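Local coordinates for superoxide dismutase [Mn/Fe] (Aeropyrum pernix, PDB 3AK2), which probably catalyses the dismutation of superoxide to oxygen and hydrogen peroxide at a mononuclear site that works with either manganese or iron, at residues P21-E25 against E26-L30. Sequence-based numbering, arbitrary orientation.
Sequences PYIIE and EIMKL
The flat carbonyl group of I24 accepts the M28 N-H in a nearly straight bond (3.2 Å from M28 N to I24 O, 169° at the hydrogen), while the Y22 ring, farther back, has P21 CD over one face, 3.7 Å above its plane and displaced toward the rim. I24 holds the N-cap position, and its carbonyl starts the i to i+4 series. The next bond of the series, from K29 N to E25 O, is shorter at 2.9 Å.

Beside these two bonds, I23 offers its methyl branch to the helix. CG2 stands opposite the backbone N across CA–CB and meets both I27 CG2 (3.9 Å) and M28 SD (3.7 Å). In M28, chi1 (-63°) and chi2 (-57°) bring SD to I23 CG2, with CG passing I24 O, and the further bend at chi3 carries CE away from I23. I24 crosses I27 at about a right angle, its CG1 3.8 Å from I27 CD1.

E20 OE2 accepts the E25 N-H at the helix start, and the I24 N-H goes to Q174 OE1. E26 OE1 forms a salt bridge with K176 of the second subunit. The loop leads into helix 25-54 of the alpha-hairpin domain, with the side chain of I27 about 8 Å from the manganese and packed on L173 and Q174 of helix 172-175.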
ATOM      1  N   PRO A  21     -10.521  23.855 -24.191  1.00 15.53           N
ATOM      2  CA  PRO A  21      -9.641  22.839 -24.773  1.00 15.34           C
ATOM      3  C   PRO A  21      -8.786  22.065 -23.761  1.00 15.03           C
ATOM      4  O   PRO A  21      -8.024  21.189 -24.155  1.00 15.04           O
ATOM      5  CB  PRO A  21      -8.734  23.671 -25.679  1.00 15.54           C
ATOM      6  CG  PRO A  21      -8.597  24.959 -24.956  1.00 15.70           C
ATOM      7  CD  PRO A  21      -9.908  25.195 -24.243  1.00 15.67           C
ATOM      8  N   TYR A  22      -8.923  22.386 -22.477  1.00 14.69           N
ATOM      9  CA  TYR A  22      -8.018  21.870 -21.443  1.00 14.36           C
ATOM     10  C   TYR A  22      -8.216  20.397 -21.106  1.00 13.84           C
ATOM     11  O   TYR A  22      -7.243  19.676 -20.888  1.00 13.67           O
ATOM     12  CB  TYR A  22      -8.082  22.762 -20.204  1.00 14.54           C
ATOM     13  CG  TYR A  22      -7.797  24.198 -20.572  1.00 15.28           C
ATOM     14  CD1 TYR A  22      -8.814  25.153 -20.593  1.00 15.85           C
ATOM     15  CD2 TYR A  22      -6.517  24.585 -20.964  1.00 15.81           C
ATOM     16  CE1 TYR A  22      -8.547  26.474 -20.966  1.00 16.59           C
ATOM     17  CE2 TYR A  22      -6.242  25.891 -21.339  1.00 17.18           C
ATOM     18  CZ  TYR A  22      -7.256  26.828 -21.334  1.00 16.61           C
ATOM     19  OH  TYR A  22      -6.964  28.123 -21.707  1.00 18.44           O
ATOM     20  N   ILE A  23      -9.470  19.953 -21.075  1.00 13.46           N
ATOM     21  CA  ILE A  23      -9.779  18.532 -20.947  1.00 13.32           C
ATOM     22  C   ILE A  23     -10.851  18.196 -21.977  1.00 13.35           C
ATOM     23  O   ILE A  23     -11.942  18.762 -21.944  1.00 13.08           O
ATOM     24  CB  ILE A  23     -10.247  18.143 -19.520  1.00 13.10           C
ATOM     25  CG1 ILE A  23      -9.267  18.664 -18.462  1.00 13.38           C
ATOM     26  CG2 ILE A  23     -10.389  16.630 -19.415  1.00 13.36           C
ATOM     27  CD1 ILE A  23      -9.748  18.513 -17.024  1.00 13.83           C
ATOM     28  N   ILE A  24     -10.533  17.279 -22.888  1.00 13.28           N
ATOM     29  CA  ILE A  24     -11.422  16.979 -24.019  1.00 13.81           C
ATOM     30  C   ILE A  24     -12.706  16.253 -23.618  1.00 13.67           C
ATOM     31  O   ILE A  24     -12.759  15.554 -22.592  1.00 13.17           O
ATOM     32  CB  ILE A  24     -10.710  16.193 -25.161  1.00 14.09           C
ATOM     33  CG1 ILE A  24     -10.100  14.885 -24.642  1.00 14.82           C
ATOM     34  CG2 ILE A  24      -9.670  17.074 -25.865  1.00 14.45           C
ATOM     35  CD1 ILE A  24      -9.642  13.931 -25.740  1.00 15.40           C
ATOM     36  N   GLU A  25     -13.732  16.420 -24.449  1.00 13.48           N
ATOM     37  CA  GLU A  25     -15.049  15.838 -24.218  1.00 13.69           C
ATOM     38  C   GLU A  25     -15.012  14.329 -23.990  1.00 13.22           C
ATOM     39  O   GLU A  25     -15.702  13.828 -23.100  1.00 12.69           O
ATOM     40  CB  GLU A  25     -15.986  16.171 -25.386  1.00 13.85           C
ATOM     41  CG  GLU A  25     -17.411  15.647 -25.234  1.00 15.79           C
ATOM     42  CD  GLU A  25     -18.296  15.985 -26.421  1.00 18.52           C
ATOM     43  OE1 GLU A  25     -17.838  15.834 -27.572  1.00 21.36           O
ATOM     44  OE2 GLU A  25     -19.457  16.391 -26.198  1.00 21.10           O
ATOM     45  N   GLU A  26     -14.220  13.606 -24.784  1.00 13.14           N
ATOM     46  CA  GLU A  26     -14.218  12.146 -24.681  1.00 13.40           C
ATOM     47  C   GLU A  26     -13.751  11.688 -23.306  1.00 12.74           C
ATOM     48  O   GLU A  26     -14.296  10.733 -22.751  1.00 12.95           O
ATOM     49  CB  GLU A  26     -13.377  11.480 -25.771  1.00 13.65           C
ATOM     50  CG  GLU A  26     -13.568   9.963 -25.797  1.00 15.53           C
ATOM     51  CD  GLU A  26     -12.685   9.242 -26.792  1.00 17.38           C
ATOM     52  OE1 GLU A  26     -12.819   8.004 -26.883  1.00 18.18           O
ATOM     53  OE2 GLU A  26     -11.863   9.894 -27.470  1.00 19.49           O
ATOM     54  N   ILE A  27     -12.745  12.371 -22.765  1.00 12.31           N
ATOM     55  CA  ILE A  27     -12.275  12.073 -21.412  1.00 12.05           C
ATOM     56  C   ILE A  27     -13.373  12.336 -20.389  1.00 12.31           C
ATOM     57  O   ILE A  27     -13.685  11.471 -19.580  1.00 12.26           O
ATOM     58  CB  ILE A  27     -11.009  12.861 -21.038  1.00 11.84           C
ATOM     59  CG1 ILE A  27      -9.810  12.332 -21.830  1.00 12.25           C
ATOM     60  CG2 ILE A  27     -10.744  12.770 -19.525  1.00 11.73           C
ATOM     61  CD1 ILE A  27      -8.546  13.153 -21.670  1.00 13.36           C
ATOM     62  N   MET A  28     -13.975  13.519 -20.438  1.00 11.84           N
ATOM     63  CA  MET A  28     -15.004  13.861 -19.466  1.00 12.06           C
ATOM     64  C   MET A  28     -16.133  12.835 -19.467  1.00 12.17           C
ATOM     65  O   MET A  28     -16.604  12.424 -18.404  1.00 11.91           O
ATOM     66  CB  MET A  28     -15.558  15.261 -19.719  1.00 11.98           C
ATOM     67  CG  MET A  28     -14.545  16.392 -19.569  1.00 12.62           C
ATOM     68  SD  MET A  28     -13.739  16.464 -17.958  1.00 11.92           S
ATOM     69  CE  MET A  28     -15.127  16.742 -16.858  1.00 13.73           C
ATOM     70  N   LYS A  29     -16.549  12.408 -20.659  1.00 12.01           N
ATOM     71  CA  LYS A  29     -17.640  11.443 -20.796  1.00 12.37           C
ATOM     72  C   LYS A  29     -17.284  10.066 -20.232  1.00 12.18           C
ATOM     73  O   LYS A  29     -18.027   9.518 -19.417  1.00 12.14           O
ATOM     74  CB  LYS A  29     -18.096  11.337 -22.256  1.00 12.85           C
ATOM     75  CG  LYS A  29     -19.353  10.503 -22.448  1.00 15.17           C
ATOM     76  CD  LYS A  29     -19.919  10.671 -23.850  1.00 18.64           C
ATOM     77  CE  LYS A  29     -21.265   9.978 -23.989  1.00 20.42           C
ATOM     78  NZ  LYS A  29     -22.326  10.655 -23.194  1.00 22.59           N
ATOM     79  N   LEU A  30     -16.156   9.504 -20.660  1.00 11.84           N
ATOM     80  CA  LEU A  30     -15.714   8.212 -20.135  1.00 11.48           C
ATOM     81  C   LEU A  30     -15.459   8.288 -18.637  1.00 10.97           C
ATOM     82  O   LEU A  30     -15.792   7.372 -17.893  1.00 10.51           O
ATOM     83  CB  LEU A  30     -14.438   7.746 -20.837  1.00 11.96           C
ATOM     84  CG  LEU A  30     -14.536   7.361 -22.312  1.00 12.44           C
ATOM     85  CD1 LEU A  30     -13.144   7.261 -22.905  1.00 13.36           C
ATOM     86  CD2 LEU A  30     -15.281   6.044 -22.481  1.00 14.55           C
TER